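Local structure of pyridine synthase TbtD (Thermobispora bispora, 5WA4) at residues P149-A154 with Y322-R327; Y45-W50 with D142-T147; A262-G267 with R306-F311; R251-I256 with R315-C320. The protein catalyses, as a pyridine synthase, the [4+2] aza-cycloaddition that probably forms the central pyridine ring of the thiopeptide thiomuracin, and binds part of the N-terminal leader peptide. All coordinates share one frame; numbering follows the deposited sequence.

Interaction 1: residues P149-A154 with Y322-R327; sequences PSVYHA and YLHLTR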
loop_
_atom_site.group_PDB
_atom_site.type_symbol
_atom_site.label_atom_id
_atom_site.label_comp_id
_atom_site.label_asym_id
_atom_site.label_seq_id
_atom_site.Cartn_x
_atom_site.Cartn_y
_atom_site.Cartn_z
ATOM N N PRO E 149 38.492 16.887 -19.716
ATOM C CA PRO E 149 39.248 18.101 -19.370
ATOM C C PRO E 149 38.522 18.981 -18.360
ATOM O O PRO E 149 39.141 19.870 -17.776
ATOM C CB PRO E 149 39.398 18.836 -20.719
ATOM C CG PRO E 149 38.380 18.229 -21.620
ATOM C CD PRO E 149 38.224 16.807 -21.163
ATOM N N SER E 150 37.230 18.754 -18.161
ATOM C CA SER E 150 36.515 19.493 -17.130
ATOM C C SER E 150 36.827 18.900 -15.757
ATOM O O SER E 150 36.671 19.569 -14.718
ATOM C CB SER E 150 35.004 19.492 -17.385
ATOM O OG SER E 150 34.637 20.580 -18.202
ATOM N N VAL E 151 37.265 17.643 -15.763
ATOM C CA VAL E 151 37.671 16.996 -14.537
ATOM C C VAL E 151 38.988 17.604 -14.057
ATOM O O VAL E 151 39.039 18.170 -12.958
ATOM C CB VAL E 151 37.809 15.497 -14.713
ATOM C CG1 VAL E 151 38.336 14.865 -13.455
ATOM C CG2 VAL E 151 36.457 14.912 -15.038
ATOM N N TYR E 152 40.027 17.506 -14.891
ATOM C CA TYR E 152 41.357 18.040 -14.585
ATOM C C TYR E 152 41.326 19.484 -14.074
ATOM O O TYR E 152 41.865 19.799 -13.001
ATOM C CB TYR E 152 42.242 17.968 -15.813
ATOM C CG TYR E 152 42.389 16.585 -16.383
ATOM C CD1 TYR E 152 42.583 15.496 -15.557
ATOM C CD2 TYR E 152 42.338 16.366 -17.762
ATOM C CE1 TYR E 152 42.723 14.218 -16.078
ATOM C CE2 TYR E 152 42.485 15.086 -18.294
ATOM C CZ TYR E 152 42.673 14.022 -17.443
ATOM O OH TYR E 152 42.822 12.754 -17.934
ATOM N N HIS E 153 40.680 20.346 -14.852
ATOM C CA HIS E 153 40.465 21.742 -14.481
ATOM C C HIS E 153 39.899 21.852 -13.069
ATOM O O HIS E 153 40.414 22.613 -12.252
ATOM C CB HIS E 153 39.528 22.409 -15.487
ATOM C CG HIS E 153 39.439 23.897 -15.352
ATOM N ND1 HIS E 153 38.528 24.516 -14.519
ATOM C CD2 HIS E 153 40.112 24.892 -15.975
ATOM C CE1 HIS E 153 38.653 25.827 -14.629
ATOM N NE2 HIS E 153 39.609 26.082 -15.505
ATOM N N ALA E 154 38.861 21.075 -12.776
ATOM C CA ALA E 154 38.249 21.087 -11.453
ATOM C C ALA E 154 39.198 20.544 -10.375
ATOM O O ALA E 154 39.271 21.091 -9.269
ATOM C CB ALA E 154 36.965 20.295 -11.468
ATOM N N TYR E 322 25.468 15.491 -12.037
ATOM C CA TYR E 322 25.659 14.842 -10.751
ATOM C C TYR E 322 26.703 13.751 -10.908
ATOM O O TYR E 322 27.548 13.601 -10.047
ATOM C CB TYR E 322 24.354 14.259 -10.208
ATOM C CG TYR E 322 23.268 15.278 -9.901
ATOM C CD1 TYR E 322 23.578 16.616 -9.656
ATOM C CD2 TYR E 322 21.931 14.895 -9.850
ATOM C CE1 TYR E 322 22.582 17.540 -9.375
ATOM C CE2 TYR E 322 20.932 15.797 -9.561
ATOM C CZ TYR E 322 21.251 17.121 -9.328
ATOM O OH TYR E 322 20.233 18.031 -9.066
ATOM N N LEU E 323 26.677 13.016 -12.019
ATOM C CA LEU E 323 27.607 11.904 -12.213
ATOM C C LEU E 323 29.059 12.402 -12.374
ATOM O O LEU E 323 30.022 11.692 -12.011
ATOM C CB LEU E 323 27.192 11.049 -13.417
ATOM C CG LEU E 323 26.058 10.009 -13.336
ATOM C CD1 LEU E 323 25.847 9.397 -14.691
ATOM C CD2 LEU E 323 26.363 8.892 -12.354
ATOM N N HIS E 324 29.198 13.623 -12.898
ATOM C CA HIS E 324 30.482 14.309 -13.028
ATOM C C HIS E 324 31.021 14.639 -11.636
ATOM O O HIS E 324 32.139 14.281 -11.299
ATOM C CB HIS E 324 30.299 15.582 -13.855
ATOM C CG HIS E 324 31.555 16.376 -14.102
ATOM N ND1 HIS E 324 32.690 15.834 -14.677
ATOM C CD2 HIS E 324 31.831 17.692 -13.898
ATOM C CE1 HIS E 324 33.606 16.778 -14.811
ATOM N NE2 HIS E 324 33.108 17.916 -14.354
ATOM N N LEU E 325 30.207 15.322 -10.830
ATOM C CA LEU E 325 30.588 15.712 -9.481
ATOM C C LEU E 325 31.046 14.488 -8.665
ATOM O O LEU E 325 32.027 14.572 -7.939
ATOM C CB LEU E 325 29.436 16.426 -8.765
ATOM C CG LEU E 325 28.807 17.598 -9.511
ATOM C CD1 LEU E 325 27.628 18.197 -8.764
ATOM C CD2 LEU E 325 29.824 18.669 -9.854
ATOM N N THR E 326 30.369 13.353 -8.792
ATOM C CA THR E 326 30.865 12.144 -8.135
ATOM C C THR E 326 32.260 11.788 -8.680
ATOM O O THR E 326 33.107 11.250 -7.960
ATOM C CB THR E 326 29.875 10.938 -8.292
ATOM O OG1 THR E 326 28.848 11.033 -7.299
ATOM C CG2 THR E 326 30.587 9.580 -8.131
ATOM N N ARG E 327 32.522 12.118 -9.938
ATOM C CA ARG E 327 33.829 11.813 -10.522
ATOM C C ARG E 327 34.892 12.790 -9.982
ATOM O O ARG E 327 36.089 12.492 -9.996
ATOM C CB ARG E 327 33.761 11.890 -12.041
ATOM C CG ARG E 327 34.761 11.053 -12.773
ATOM C CD ARG E 327 34.554 11.293 -14.249
ATOM N NE ARG E 327 35.606 10.726 -15.077
ATOM C CZ ARG E 327 35.892 11.176 -16.295
ATOM N NH1 ARG E 327 35.206 12.198 -16.795
ATOM N NH2 ARG E 327 36.864 10.616 -17.007
#
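With CG1 anti to its backbone N (chi1 176°), V151 turns its other methyl, CG2, between H324 and R327. H324, CG anti to the backbone N (chi1 -178°), extends its ring toward the facing helix, and the chain of R327 runs out extended from CG to NE. V151 CG2 therefore has two neighbours: H324 CE1 at 3.4 Å, met at the ring edge near its plane, and R327 NH1 at 3.5 Å, with the methyl over one guanidinium face. S150 CB comes obliquely to H324 NE2 at 3.9 Å. The segments, from helices 135-159 and 307-328, cross at -49° with axes 10.5 Å apart in the core. W249 stacks on the H324 ring, while T148 hydrogen-bonds R327 and F46 makes a cation-pi contact with it. No hydrogen bond joins the two segments: one valine methyl packs against a ring C-H edge and a guanidinium face, and the guanidinium, held by other residues, offers it a flat, fixed surface.

Interaction 2: residues Y45-W50 with D142-T147; sequences YFLRHW and DFYADT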
loop_
_atom_site.group_PDB
_atom_site.type_symbol
_atom_site.label_atom_id
_atom_site.label_comp_id
_atom_site.label_asym_id
_atom_site.label_seq_id
_atom_site.Cartn_x
_atom_site.Cartn_y
_atom_site.Cartn_z
ATOM N N TYR E 45 38.222 7.608 -20.913
ATOM C CA TYR E 45 37.671 8.164 -19.686
ATOM C C TYR E 45 37.921 7.221 -18.516
ATOM O O TYR E 45 38.247 6.038 -18.701
ATOM C CB TYR E 45 36.167 8.477 -19.838
ATOM C CG TYR E 45 35.204 7.297 -19.798
ATOM C CD1 TYR E 45 34.919 6.559 -20.944
ATOM C CD2 TYR E 45 34.528 6.961 -18.627
ATOM C CE1 TYR E 45 34.006 5.493 -20.918
ATOM C CE2 TYR E 45 33.610 5.897 -18.594
ATOM C CZ TYR E 45 33.356 5.167 -19.745
ATOM O OH TYR E 45 32.452 4.121 -19.722
ATOM N N PHE E 46 37.792 7.762 -17.308
ATOM C CA PHE E 46 38.001 6.978 -16.101
ATOM C C PHE E 46 36.826 7.181 -15.159
ATOM O O PHE E 46 36.131 8.200 -15.230
ATOM C CB PHE E 46 39.342 7.348 -15.412
ATOM C CG PHE E 46 39.563 8.834 -15.252
ATOM C CD1 PHE E 46 39.200 9.483 -14.093
ATOM C CD2 PHE E 46 40.118 9.583 -16.281
ATOM C CE1 PHE E 46 39.394 10.843 -13.954
ATOM C CE2 PHE E 46 40.312 10.954 -16.147
ATOM C CZ PHE E 46 39.948 11.581 -14.985
ATOM N N LEU E 47 36.608 6.196 -14.292
ATOM C CA LEU E 47 35.631 6.299 -13.216
ATOM C C LEU E 47 36.185 5.808 -11.862
ATOM O O LEU E 47 37.035 4.890 -11.813
ATOM C CB LEU E 47 34.384 5.487 -13.564
ATOM C CG LEU E 47 33.605 5.843 -14.829
ATOM C CD1 LEU E 47 32.651 4.719 -15.174
ATOM C CD2 LEU E 47 32.871 7.167 -14.670
ATOM N N ARG E 48 35.688 6.393 -10.770
ATOM C CA ARG E 48 35.944 5.831 -9.443
ATOM C C ARG E 48 34.896 4.800 -9.081
ATOM O O ARG E 48 33.734 4.941 -9.455
ATOM C CB ARG E 48 35.946 6.913 -8.372
ATOM C CG ARG E 48 36.683 8.140 -8.760
ATOM C CD ARG E 48 36.417 9.223 -7.786
ATOM N NE ARG E 48 37.101 10.450 -8.175
ATOM C CZ ARG E 48 37.721 11.262 -7.323
ATOM N NH1 ARG E 48 37.782 10.938 -6.047
ATOM N NH2 ARG E 48 38.297 12.387 -7.746
ATOM N N HIS E 49 35.306 3.783 -8.337
ATOM C CA HIS E 49 34.388 2.806 -7.769
ATOM C C HIS E 49 34.962 2.160 -6.478
ATOM O O HIS E 49 36.180 2.146 -6.266
ATOM C CB HIS E 49 34.062 1.709 -8.786
ATOM C CG HIS E 49 32.797 0.972 -8.479
ATOM N ND1 HIS E 49 32.774 -0.190 -7.738
ATOM C CD2 HIS E 49 31.506 1.244 -8.794
ATOM C CE1 HIS E 49 31.523 -0.607 -7.616
ATOM N NE2 HIS E 49 30.736 0.245 -8.250
ATOM N N TRP E 50 34.058 1.587 -5.674
ATOM C CA TRP E 50 34.319 1.054 -4.345
ATOM C C TRP E 50 34.650 -0.427 -4.254
ATOM O O TRP E 50 35.231 -0.872 -3.265
ATOM C CB TRP E 50 33.105 1.303 -3.446
ATOM C CG TRP E 50 31.790 0.813 -4.005
ATOM C CD1 TRP E 50 30.904 1.534 -4.744
ATOM C CD2 TRP E 50 31.212 -0.507 -3.866
ATOM N NE1 TRP E 50 29.820 0.765 -5.078
ATOM C CE2 TRP E 50 29.976 -0.484 -4.560
ATOM C CE3 TRP E 50 31.617 -1.687 -3.233
ATOM C CZ2 TRP E 50 29.143 -1.611 -4.636
ATOM C CZ3 TRP E 50 30.782 -2.802 -3.309
ATOM C CH2 TRP E 50 29.558 -2.752 -4.006
ATOM N N ASP E 142 30.334 8.688 -24.142
ATOM C CA ASP E 142 30.669 9.900 -24.882
ATOM C C ASP E 142 30.752 11.070 -23.924
ATOM O O ASP E 142 31.700 11.869 -23.968
ATOM C CB ASP E 142 29.637 10.211 -25.973
ATOM C CG ASP E 142 29.828 9.379 -27.247
ATOM O OD1 ASP E 142 30.656 8.432 -27.260
ATOM O OD2 ASP E 142 29.104 9.672 -28.232
ATOM N N PHE E 143 29.749 11.165 -23.056
ATOM C CA PHE E 143 29.719 12.250 -22.086
ATOM C C PHE E 143 30.966 12.259 -21.192
ATOM O O PHE E 143 31.524 13.313 -20.923
ATOM C CB PHE E 143 28.466 12.180 -21.205
ATOM C CG PHE E 143 28.543 13.072 -20.005
ATOM C CD1 PHE E 143 28.270 14.430 -20.122
ATOM C CD2 PHE E 143 28.947 12.563 -18.762
ATOM C CE1 PHE E 143 28.368 15.277 -19.022
ATOM C CE2 PHE E 143 29.055 13.391 -17.657
ATOM C CZ PHE E 143 28.763 14.762 -17.784
ATOM N N TYR E 144 31.379 11.092 -20.719
ATOM C CA TYR E 144 32.475 11.032 -19.779
ATOM C C TYR E 144 33.739 11.497 -20.489
ATOM O O TYR E 144 34.491 12.328 -19.963
ATOM C CB TYR E 144 32.630 9.617 -19.181
ATOM C CG TYR E 144 31.711 9.359 -17.994
ATOM C CD1 TYR E 144 31.565 10.307 -17.004
ATOM C CD2 TYR E 144 30.983 8.175 -17.865
ATOM C CE1 TYR E 144 30.739 10.090 -15.916
ATOM C CE2 TYR E 144 30.146 7.957 -16.778
ATOM C CZ TYR E 144 30.031 8.926 -15.801
ATOM O OH TYR E 144 29.206 8.765 -14.693
ATOM N N ALA E 145 33.944 10.986 -21.698
ATOM C CA ALA E 145 35.081 11.382 -22.519
ATOM C C ALA E 145 35.091 12.892 -22.794
ATOM O O ALA E 145 36.104 13.563 -22.647
ATOM C CB ALA E 145 35.070 10.608 -23.829
ATOM N N ASP E 146 33.954 13.432 -23.193
ATOM C CA ASP E 146 33.924 14.825 -23.581
ATOM C C ASP E 146 34.178 15.743 -22.382
ATOM O O ASP E 146 34.628 16.879 -22.562
ATOM C CB ASP E 146 32.587 15.160 -24.253
ATOM C CG ASP E 146 32.361 14.356 -25.519
ATOM O OD1 ASP E 146 33.356 13.877 -26.111
ATOM O OD2 ASP E 146 31.187 14.195 -25.928
ATOM N N THR E 147 33.912 15.249 -21.170
ATOM C CA THR E 147 34.019 16.072 -19.961
ATOM C C THR E 147 35.312 15.855 -19.154
ATOM O O THR E 147 35.522 16.501 -18.117
ATOM C CB THR E 147 32.824 15.851 -19.008
ATOM O OG1 THR E 147 32.561 14.451 -18.874
ATOM C CG2 THR E 147 31.590 16.543 -19.534
#
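The Y144 ring takes L47 CD2 over one face: the methyl sits 3.6 Å from the ring centroid and 16° off the normal, a CH-pi contact, with CZ and CE2 of Y144 its nearest atoms. The Y45 ring lies nearly parallel to that of Y144, the planes 20° apart, but is slid so far aside that the two barely overlap, their centroids 5.3 Å apart. The tyrosines also meet in apolar packing of Y45 CD2 against Y144 CB, 3.3 Å away, which approaches the Y45 ring obliquely. Y45 CG stands between its backbone N and carbonyl carbon (chi1 76°), which carries the ring across the Y144 side chain; Y45 CB is 3.8 Å from A145 N. The backbones come within 5.0 Å at the CA atoms of Y45 and A145. Strand 44-49, within this chain an edge strand of the four-stranded antiparallel sheet, is thus packed against helix 135-159, and the short segments run nearly perpendicular where they meet; Y45 and L47 also bond through their backbones to strand 55-62, and Y59 of that strand stacks on Y45. No hydrogen bond crosses between strand and helix, so sheet and helix are joined here by aromatic and methyl surfaces through dispersion and CH-pi attraction.

Interaction 3: residues A262-G267 with R306-F311; sequences ALLESG and RDSPAF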
loop_
_atom_site.group_PDB
_atom_site.type_symbol
_atom_site.label_atom_id
_atom_site.label_comp_id
_atom_site.label_asym_id
_atom_site.label_seq_id
_atom_site.Cartn_x
_atom_site.Cartn_y
_atom_site.Cartn_z
ATOM N N ALA E 262 16.485 14.078 -29.068
ATOM C CA ALA E 262 16.382 13.299 -30.276
ATOM C C ALA E 262 16.224 11.798 -29.960
ATOM O O ALA E 262 15.251 11.183 -30.374
ATOM C CB ALA E 262 17.591 13.544 -31.152
ATOM N N LEU E 263 17.161 11.211 -29.220
ATOM C CA LEU E 263 17.094 9.771 -28.867
ATOM C C LEU E 263 15.783 9.311 -28.192
ATOM O O LEU E 263 15.312 8.190 -28.415
ATOM C CB LEU E 263 18.268 9.405 -27.957
ATOM C CG LEU E 263 19.593 9.180 -28.685
ATOM C CD1 LEU E 263 20.733 8.967 -27.701
ATOM C CD2 LEU E 263 19.503 8.029 -29.678
ATOM N N LEU E 264 15.219 10.177 -27.351
ATOM C CA LEU E 264 13.960 9.887 -26.686
ATOM C C LEU E 264 12.801 9.954 -27.670
ATOM O O LEU E 264 11.979 9.043 -27.715
ATOM C CB LEU E 264 13.730 10.850 -25.518
ATOM C CG LEU E 264 14.529 10.490 -24.258
ATOM C CD1 LEU E 264 14.457 11.598 -23.226
ATOM C CD2 LEU E 264 14.013 9.205 -23.677
ATOM N N GLU E 265 12.744 11.032 -28.455
ATOM C CA GLU E 265 11.713 11.222 -29.473
ATOM C C GLU E 265 11.547 10.049 -30.437
ATOM O O GLU E 265 10.435 9.691 -30.793
ATOM C CB GLU E 265 12.006 12.469 -30.292
ATOM C CG GLU E 265 11.660 13.745 -29.602
ATOM C CD GLU E 265 12.075 14.917 -30.427
ATOM O OE1 GLU E 265 11.878 16.071 -29.978
ATOM O OE2 GLU E 265 12.601 14.669 -31.534
ATOM N N SER E 266 12.663 9.472 -30.854
ATOM C CA SER E 266 12.671 8.365 -31.776
ATOM C C SER E 266 12.589 6.992 -31.087
ATOM O O SER E 266 12.555 5.945 -31.761
ATOM C CB SER E 266 13.932 8.431 -32.624
ATOM O OG SER E 266 14.937 7.587 -32.078
ATOM N N GLY E 267 12.580 6.980 -29.758
ATOM C CA GLY E 267 12.427 5.728 -29.043
ATOM C C GLY E 267 13.627 4.850 -28.672
ATOM O O GLY E 267 13.487 3.632 -28.601
ATOM N N ARG E 306 5.879 17.201 -25.732
ATOM C CA ARG E 306 6.229 18.243 -24.768
ATOM C C ARG E 306 7.132 17.745 -23.603
ATOM O O ARG E 306 8.183 18.333 -23.363
ATOM C CB ARG E 306 4.951 18.889 -24.211
ATOM N N ASP E 307 6.752 16.700 -22.853
ATOM C CA ASP E 307 7.605 16.340 -21.703
ATOM C C ASP E 307 8.721 15.353 -22.150
ATOM O O ASP E 307 9.856 15.825 -22.299
ATOM C CB ASP E 307 6.781 15.889 -20.426
ATOM C CG ASP E 307 6.356 14.385 -20.369
ATOM O OD1 ASP E 307 6.792 13.512 -21.164
ATOM O OD2 ASP E 307 5.552 14.100 -19.437
ATOM N N SER E 308 8.462 14.072 -22.448
ATOM C CA SER E 308 9.592 13.116 -22.575
ATOM C C SER E 308 10.653 13.543 -23.624
ATOM O O SER E 308 11.811 13.159 -23.517
ATOM C CB SER E 308 9.074 11.702 -22.867
ATOM O OG SER E 308 10.047 10.907 -23.510
ATOM N N PRO E 309 10.271 14.348 -24.626
ATOM C CA PRO E 309 11.370 15.060 -25.285
ATOM C C PRO E 309 12.124 16.014 -24.340
ATOM O O PRO E 309 13.049 15.566 -23.671
ATOM C CB PRO E 309 10.653 15.829 -26.393
ATOM C CG PRO E 309 9.548 14.928 -26.765
ATOM C CD PRO E 309 9.068 14.322 -25.471
ATOM N N ALA E 310 11.710 17.280 -24.283
ATOM C CA ALA E 310 12.438 18.344 -23.591
ATOM C C ALA E 310 12.817 17.964 -22.170
ATOM O O ALA E 310 13.988 18.013 -21.798
ATOM C CB ALA E 310 11.616 19.635 -23.581
ATOM N N PHE E 311 11.812 17.573 -21.400
ATOM C CA PHE E 311 11.973 17.304 -19.982
ATOM C C PHE E 311 12.741 16.021 -19.683
ATOM O O PHE E 311 13.366 15.912 -18.643
ATOM C CB PHE E 311 10.607 17.237 -19.298
ATOM C CG PHE E 311 10.699 17.121 -17.810
ATOM C CD1 PHE E 311 11.194 18.174 -17.053
ATOM C CD2 PHE E 311 10.327 15.953 -17.167
ATOM C CE1 PHE E 311 11.286 18.066 -15.683
ATOM C CE2 PHE E 311 10.425 15.845 -15.795
ATOM C CZ PHE E 311 10.918 16.897 -15.062
#
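L264 and E265, in the last turn of helix 244-265, face S308 and P309 near the start of helix 307-328, the backbones coming nearest at the CA atoms of E265 and P309, 5.7 Å apart. The first helix ends in a Schellman motif: G267 adopts a positive phi of 88°, and its N bonds back to L264 O at 3.0 Å. The facing segment contains a wider pi-type turn over 307-311. This is the outer end of a pair of helices consecutive in the model, near the surface, the centre of the contact about 24 Å from the centre of the chain; part of the connection between them, residues 273-305, is not modelled. L264 points at the partner segment and lays CB and CD1 against the carbonyl oxygen of S308, CB being 3.6 Å from S308 O. The serine hydroxyl is more distant, with OG 4.2 Å from L264 CB, and makes no hydrogen bond across the contact. L269 and T270, in the chain beyond the motif, also touch L264. The E265 side chain leaves its backbone across the line to the partner; its extended end comes nearer and crosses the proline ring at about a right angle, so that aliphatic carbon meets aliphatic carbon: E265 CG is 3.7 Å from P309 CG. Farther along that chain, carboxylate oxygen OE1 of E265 lies 3.8 Å from P309 CB.

Interaction 4: residues R251-I256 with R315-C320; sequences RRLRPI and RLVINC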
loop_
_atom_site.group_PDB
_atom_site.type_symbol
_atom_site.label_atom_id
_atom_site.label_comp_id
_atom_site.label_asym_id
_atom_site.label_seq_id
_atom_site.Cartn_x
_atom_site.Cartn_y
_atom_site.Cartn_z
ATOM N N ARG E 251 28.306 24.778 -22.672
ATOM C CA ARG E 251 28.568 24.615 -24.100
ATOM C C ARG E 251 28.781 23.156 -24.538
ATOM O O ARG E 251 28.543 22.797 -25.694
ATOM C CB ARG E 251 29.784 25.458 -24.485
ATOM C CG ARG E 251 30.094 25.439 -25.930
ATOM C CD ARG E 251 31.456 25.956 -26.211
ATOM N NE ARG E 251 31.754 27.042 -25.315
ATOM C CZ ARG E 251 32.946 27.243 -24.770
ATOM N NH1 ARG E 251 33.984 26.482 -25.113
ATOM N NH2 ARG E 251 33.113 28.266 -23.948
ATOM N N ARG E 252 29.185 22.326 -23.592
ATOM C CA ARG E 252 29.581 20.942 -23.809
ATOM C C ARG E 252 28.416 20.011 -23.483
ATOM O O ARG E 252 28.424 18.823 -23.819
ATOM C CB ARG E 252 30.792 20.620 -22.924
ATOM C CG ARG E 252 31.392 19.237 -23.040
ATOM C CD ARG E 252 32.872 19.307 -22.637
ATOM N NE ARG E 252 33.782 19.405 -23.786
ATOM C CZ ARG E 252 35.064 19.758 -23.709
ATOM N NH1 ARG E 252 35.596 20.075 -22.531
ATOM N NH2 ARG E 252 35.813 19.806 -24.809
ATOM N N LEU E 253 27.417 20.558 -22.800
ATOM C CA LEU E 253 26.267 19.764 -22.393
ATOM C C LEU E 253 25.122 19.952 -23.394
ATOM O O LEU E 253 24.304 19.057 -23.559
ATOM C CB LEU E 253 25.795 20.150 -20.989
ATOM C CG LEU E 253 26.169 19.257 -19.816
ATOM C CD1 LEU E 253 25.192 19.486 -18.683
ATOM C CD2 LEU E 253 26.168 17.826 -20.251
ATOM N N ARG E 254 25.072 21.117 -24.048
ATOM C CA ARG E 254 23.992 21.399 -24.990
ATOM C C ARG E 254 23.902 20.339 -26.095
ATOM O O ARG E 254 22.815 19.833 -26.348
ATOM C CB ARG E 254 24.133 22.799 -25.591
ATOM C CG ARG E 254 22.802 23.528 -25.627
ATOM C CD ARG E 254 22.919 24.947 -26.154
ATOM N NE ARG E 254 22.552 25.950 -25.153
ATOM C CZ ARG E 254 23.417 26.800 -24.606
ATOM N NH1 ARG E 254 24.700 26.784 -24.987
ATOM N NH2 ARG E 254 22.999 27.683 -23.695
ATOM N N PRO E 255 25.034 19.964 -26.722
ATOM C CA PRO E 255 24.910 18.827 -27.631
ATOM C C PRO E 255 24.320 17.604 -26.937
ATOM O O PRO E 255 23.381 17.037 -27.472
ATOM C CB PRO E 255 26.359 18.554 -28.057
ATOM C CG PRO E 255 27.025 19.824 -27.883
ATOM C CD PRO E 255 26.430 20.420 -26.647
ATOM N N ILE E 256 24.854 17.215 -25.778
ATOM C CA ILE E 256 24.336 16.064 -25.036
ATOM C C ILE E 256 22.803 16.165 -24.808
ATOM O O ILE E 256 22.083 15.191 -25.037
ATOM C CB ILE E 256 25.084 15.911 -23.680
ATOM C CG1 ILE E 256 26.591 15.777 -23.906
ATOM C CG2 ILE E 256 24.613 14.682 -22.923
ATOM C CD1 ILE E 256 26.989 14.487 -24.598
ATOM N N ARG E 315 16.447 16.100 -17.537
ATOM C CA ARG E 315 16.784 15.189 -16.456
ATOM C C ARG E 315 18.014 14.331 -16.775
ATOM O O ARG E 315 18.791 14.012 -15.877
ATOM C CB ARG E 315 15.600 14.273 -16.033
ATOM C CG ARG E 315 14.228 14.946 -15.697
ATOM C CD ARG E 315 13.610 14.300 -14.389
ATOM N NE ARG E 315 14.116 15.000 -13.189
ATOM C CZ ARG E 315 13.398 15.740 -12.338
ATOM N NH1 ARG E 315 12.067 15.794 -12.415
ATOM N NH2 ARG E 315 14.011 16.349 -11.333
ATOM N N LEU E 316 18.238 13.975 -18.032
ATOM C CA LEU E 316 19.413 13.155 -18.317
ATOM C C LEU E 316 20.685 13.983 -18.119
ATOM O O LEU E 316 21.745 13.473 -17.725
ATOM C CB LEU E 316 19.368 12.587 -19.735
ATOM C CG LEU E 316 20.534 11.647 -20.039
ATOM C CD1 LEU E 316 20.077 10.301 -20.575
ATOM C CD2 LEU E 316 21.480 12.309 -21.018
ATOM N N VAL E 317 20.563 15.276 -18.390
ATOM C CA VAL E 317 21.728 16.118 -18.492
ATOM C C VAL E 317 22.076 16.662 -17.074
ATOM O O VAL E 317 23.251 16.660 -16.668
ATOM C CB VAL E 317 21.489 17.214 -19.577
ATOM C CG1 VAL E 317 20.836 18.468 -19.047
ATOM C CG2 VAL E 317 22.729 17.478 -20.337
ATOM N N ILE E 318 21.072 17.041 -16.283
ATOM C CA ILE E 318 21.333 17.333 -14.879
ATOM C C ILE E 318 21.854 16.065 -14.177
ATOM O O ILE E 318 22.682 16.146 -13.276
ATOM C CB ILE E 318 20.083 17.877 -14.136
ATOM C CG1 ILE E 318 20.483 18.483 -12.792
ATOM C CG2 ILE E 318 19.101 16.800 -13.860
ATOM C CD1 ILE E 318 20.921 19.952 -12.894
ATOM N N ASN E 319 21.408 14.886 -14.602
ATOM C CA ASN E 319 21.912 13.678 -13.969
ATOM C C ASN E 319 23.346 13.387 -14.355
ATOM O O ASN E 319 24.127 12.874 -13.551
ATOM C CB ASN E 319 21.030 12.488 -14.294
ATOM C CG ASN E 319 20.102 12.161 -13.159
ATOM O OD1 ASN E 319 18.984 12.684 -13.082
ATOM N ND2 ASN E 319 20.578 11.330 -12.231
ATOM N N CYS E 320 23.694 13.730 -15.583
ATOM C CA CYS E 320 25.061 13.590 -16.027
ATOM C C CYS E 320 25.962 14.550 -15.208
ATOM O O CYS E 320 27.097 14.221 -14.866
ATOM C CB CYS E 320 25.149 13.856 -17.543
ATOM S SG CYS E 320 24.701 12.395 -18.591
#
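L253 and V317 mark the nearest approach of two helical segments that run roughly antiparallel, at 139° with axes 10.1 Å apart and the two CA atoms separated by 7.0 Å. The leucine meets the valine obliquely, and both of its end methyls close on a single one: V317 CG2 is 3.5 Å from L253 CD2 and 3.6 Å from L253 CD1. V317 CG1 occupies the crowded position between backbone N and carbonyl carbon (chi1 88°), while CG2 is the branch turned to the leucine. Helices 244-265 and 307-328 pair here deep in the all-helical part of the fold, and two more helices pack around the same residues: F143 of helix 135-159 touches both L253 and C320, and T175 of helix 164-178 touches L253 and V317. The helix kinks at P255, whose N has no hydrogen to give to the preceding turn. One turn along from L253, I256 begins toward the partner segment but bends its end away, so the branch methyl makes the contact. I256 CG2 lies 4.2 Å from V317 CG2, and also faces L316 CD2 at 4.4 Å.

How the interactions relate
Helix 307-328 threads interactions 3, 4 and 1 in order from its start to its end, and helix 244-265 pairs with it in interactions 3 and 4, whose centres are 14 Å apart. Interactions 1 and 2, 8 Å apart, share helix 135-159 and touch directly: R327 NH1 is 3.3 Å from Y144 O, a probable hydrogen bond between helix 307-328 and helix 135-159. Interaction 4 also meets interaction 2 where R252 NE comes 2.9 Å from D146 O. Interaction 3 is distant from interaction 1, about 26 Å centre to centre, but continues the helix pair of interaction 4. Together the contacts run from the sheet edge through the buried helices to the surface.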